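Local coordinates for peptide chain release factor 2 (Thermus thermophilus, PDB 2IHR), which recognises the stop codons UGA and UAA on the ribosome and directs the release of the finished polypeptide, at residues N271-L274 against A275-L279. Residues are numbered along the deposited sequence; the frame is centred on the assembly and turned at random.
Sequences NKEL and ALKIL
K277 reaches back over one helical turn to E273, and the two side chains lie next to each other, pointing the same way. Followed from its root, K277 begins with CB 3.3 Å from L274 O, against the backbone of the preceding turn. CG and CD then lead the chain outward to a bend at chi3 (-66°), which brings CE alongside E273, 4.0 Å from E273 CG. At the tip, NZ is 3.8 Å from E273 OE2, a long salt bridge that is better read as a loose electrostatic pairing than as a firm grip. E273 has its CG beside the carbonyl carbon (chi1 173°), and the extended chain beyond it carries the carboxylate out alongside K277. The helix backbone is joined by i to i+4 hydrogen bonds from A275 N to N271 O, L276 N to K272 O, K277 N to E273 O and I278 N to L274 O.

On the buried side, L274 and I278 form the apolar counterpart at the same spacing: their side chains cross at a slant, with L274 CG 3.8 Å from I278 CD1. L276 lies against the K272 carbonyl, its CG 3.0 Å and its CD1 3.3 Å from K272 O, and the side chain also touches V251 and L222. Replacing L276 by an alanine is likely to leave K272 O less covered and open a gap toward V251 and L222.

Helix 268-294 packs on the three-stranded antiparallel sheet of the RF-1 region: N271, K272, A275 and L276 touch strand 248-253, while N271, L274 and L279 touch strand 258-262. The N271 amide ties the helix to S247 and T265 through ND2. L274 and I278 also meet V154 of strand 150-158, so this part of the helix lies between the small sheet and the edge strand of the large mixed one.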
ATOM      1  N   ASN A 271       9.500   6.553  21.114  1.00 78.29           N
ATOM      2  CA  ASN A 271       8.711   5.364  20.924  1.00 70.54           C
ATOM      3  C   ASN A 271       7.242   5.555  21.324  1.00 72.09           C
ATOM      4  O   ASN A 271       6.352   4.997  20.680  1.00 70.75           O
ATOM      5  CB  ASN A 271       9.319   4.198  21.707  1.00 76.55           C
ATOM      6  CG  ASN A 271      10.724   3.888  21.265  1.00 76.67           C
ATOM      7  OD1 ASN A 271      11.242   4.523  20.353  1.00 76.79           O
ATOM      8  ND2 ASN A 271      11.355   2.916  21.907  1.00 80.95           N
ATOM      9  N   LYS A 272       6.968   6.318  22.384  1.00 95.29           N
ATOM     10  CA  LYS A 272       5.571   6.515  22.780  1.00 97.49           C
ATOM     11  C   LYS A 272       4.883   7.250  21.659  1.00 93.22           C
ATOM     12  O   LYS A 272       3.718   7.003  21.331  1.00 93.84           O
ATOM     13  CB  LYS A 272       5.439   7.363  24.052  1.00113.72           C
ATOM     14  CG  LYS A 272       5.517   6.595  25.349  1.00123.29           C
ATOM     15  CD  LYS A 272       5.062   7.460  26.532  1.00126.98           C
ATOM     16  CE  LYS A 272       5.590   6.924  27.867  1.00110.61           C
ATOM     17  NZ  LYS A 272       4.934   7.650  28.958  1.00102.71           N
ATOM     18  N   GLU A 273       5.632   8.169  21.077  1.00 83.19           N
ATOM     19  CA  GLU A 273       5.110   8.989  20.010  1.00 83.55           C
ATOM     20  C   GLU A 273       4.679   8.119  18.827  1.00 84.10           C
ATOM     21  O   GLU A 273       3.563   8.258  18.322  1.00 81.16           O
ATOM     22  CB  GLU A 273       6.170  10.017  19.587  1.00 85.89           C
ATOM     23  CG  GLU A 273       5.786  10.809  18.356  1.00 95.17           C
ATOM     24  CD  GLU A 273       6.930  11.636  17.814  1.00107.06           C
ATOM     25  OE1 GLU A 273       8.111  11.205  17.950  1.00111.60           O
ATOM     26  OE2 GLU A 273       6.637  12.707  17.234  1.00107.05           O
ATOM     27  N   LEU A 274       5.564   7.217  18.403  1.00 90.28           N
ATOM     28  CA  LEU A 274       5.283   6.332  17.277  1.00 83.84           C
ATOM     29  C   LEU A 274       4.103   5.421  17.610  1.00 82.63           C
ATOM     30  O   LEU A 274       3.127   5.369  16.859  1.00 83.30           O
ATOM     31  CB  LEU A 274       6.528   5.495  16.956  1.00 82.11           C
ATOM     32  CG  LEU A 274       6.596   4.693  15.654  1.00 80.93           C
ATOM     33  CD1 LEU A 274       6.701   5.618  14.443  1.00 75.32           C
ATOM     34  CD2 LEU A 274       7.793   3.788  15.716  1.00 79.65           C
ATOM     35  N   ALA A 275       4.201   4.720  18.741  1.00 69.10           N
ATOM     36  CA  ALA A 275       3.163   3.785  19.206  1.00 66.22           C
ATOM     37  C   ALA A 275       1.795   4.391  19.118  1.00 68.67           C
ATOM     38  O   ALA A 275       0.803   3.696  18.824  1.00 70.96           O
ATOM     39  CB  ALA A 275       3.415   3.369  20.655  1.00 46.18           C
ATOM     40  N   LEU A 276       1.759   5.694  19.388  1.00 70.12           N
ATOM     41  CA  LEU A 276       0.522   6.472  19.384  1.00 73.11           C
ATOM     42  C   LEU A 276       0.119   6.920  17.993  1.00 71.86           C
ATOM     43  O   LEU A 276      -1.071   7.094  17.708  1.00 70.18           O
ATOM     44  CB  LEU A 276       0.684   7.702  20.294  1.00 88.52           C
ATOM     45  CG  LEU A 276       0.773   7.551  21.822  1.00 87.47           C
ATOM     46  CD1 LEU A 276       1.198   8.884  22.386  1.00 85.73           C
ATOM     47  CD2 LEU A 276      -0.577   7.119  22.429  1.00 84.84           C
ATOM     48  N   LYS A 277       1.123   7.123  17.138  1.00 76.67           N
ATOM     49  CA  LYS A 277       0.911   7.547  15.763  1.00 76.11           C
ATOM     50  C   LYS A 277       0.299   6.356  15.017  1.00 71.45           C
ATOM     51  O   LYS A 277      -0.637   6.526  14.223  1.00 66.62           O
ATOM     52  CB  LYS A 277       2.238   7.991  15.134  1.00 82.23           C
ATOM     53  CG  LYS A 277       2.105   9.328  14.409  1.00 90.72           C
ATOM     54  CD  LYS A 277       3.383   9.743  13.704  1.00 96.58           C
ATOM     55  CE  LYS A 277       4.474  10.032  14.698  1.00104.49           C
ATOM     56  NZ  LYS A 277       5.463  10.967  14.116  1.00109.61           N
ATOM     57  N   ILE A 278       0.822   5.155  15.287  1.00 63.72           N
ATOM     58  CA  ILE A 278       0.273   3.931  14.698  1.00 67.94           C
ATOM     59  C   ILE A 278      -1.127   3.707  15.270  1.00 70.97           C
ATOM     60  O   ILE A 278      -2.100   3.636  14.519  1.00 73.71           O
ATOM     61  CB  ILE A 278       1.124   2.628  14.997  1.00 67.91           C
ATOM     62  CG1 ILE A 278       2.273   2.456  13.986  1.00 62.96           C
ATOM     63  CG2 ILE A 278       0.243   1.386  14.794  1.00 64.33           C
ATOM     64  CD1 ILE A 278       3.433   3.356  14.146  1.00 64.12           C
ATOM     65  N   LEU A 279      -1.223   3.616  16.593  1.00 81.63           N
ATOM     66  CA  LEU A 279      -2.503   3.395  17.263  1.00 81.49           C
ATOM     67  C   LEU A 279      -3.618   4.274  16.724  1.00 79.11           C
ATOM     68  O   LEU A 279      -4.742   3.812  16.446  1.00 77.03           O
ATOM     69  CB  LEU A 279      -2.375   3.641  18.766  1.00 85.03           C
ATOM     70  CG  LEU A 279      -3.519   3.111  19.653  1.00 92.25           C
ATOM     71  CD1 LEU A 279      -4.168   4.266  20.405  1.00100.06           C
ATOM     72  CD2 LEU A 279      -4.558   2.346  18.820  1.00 92.67           C
TER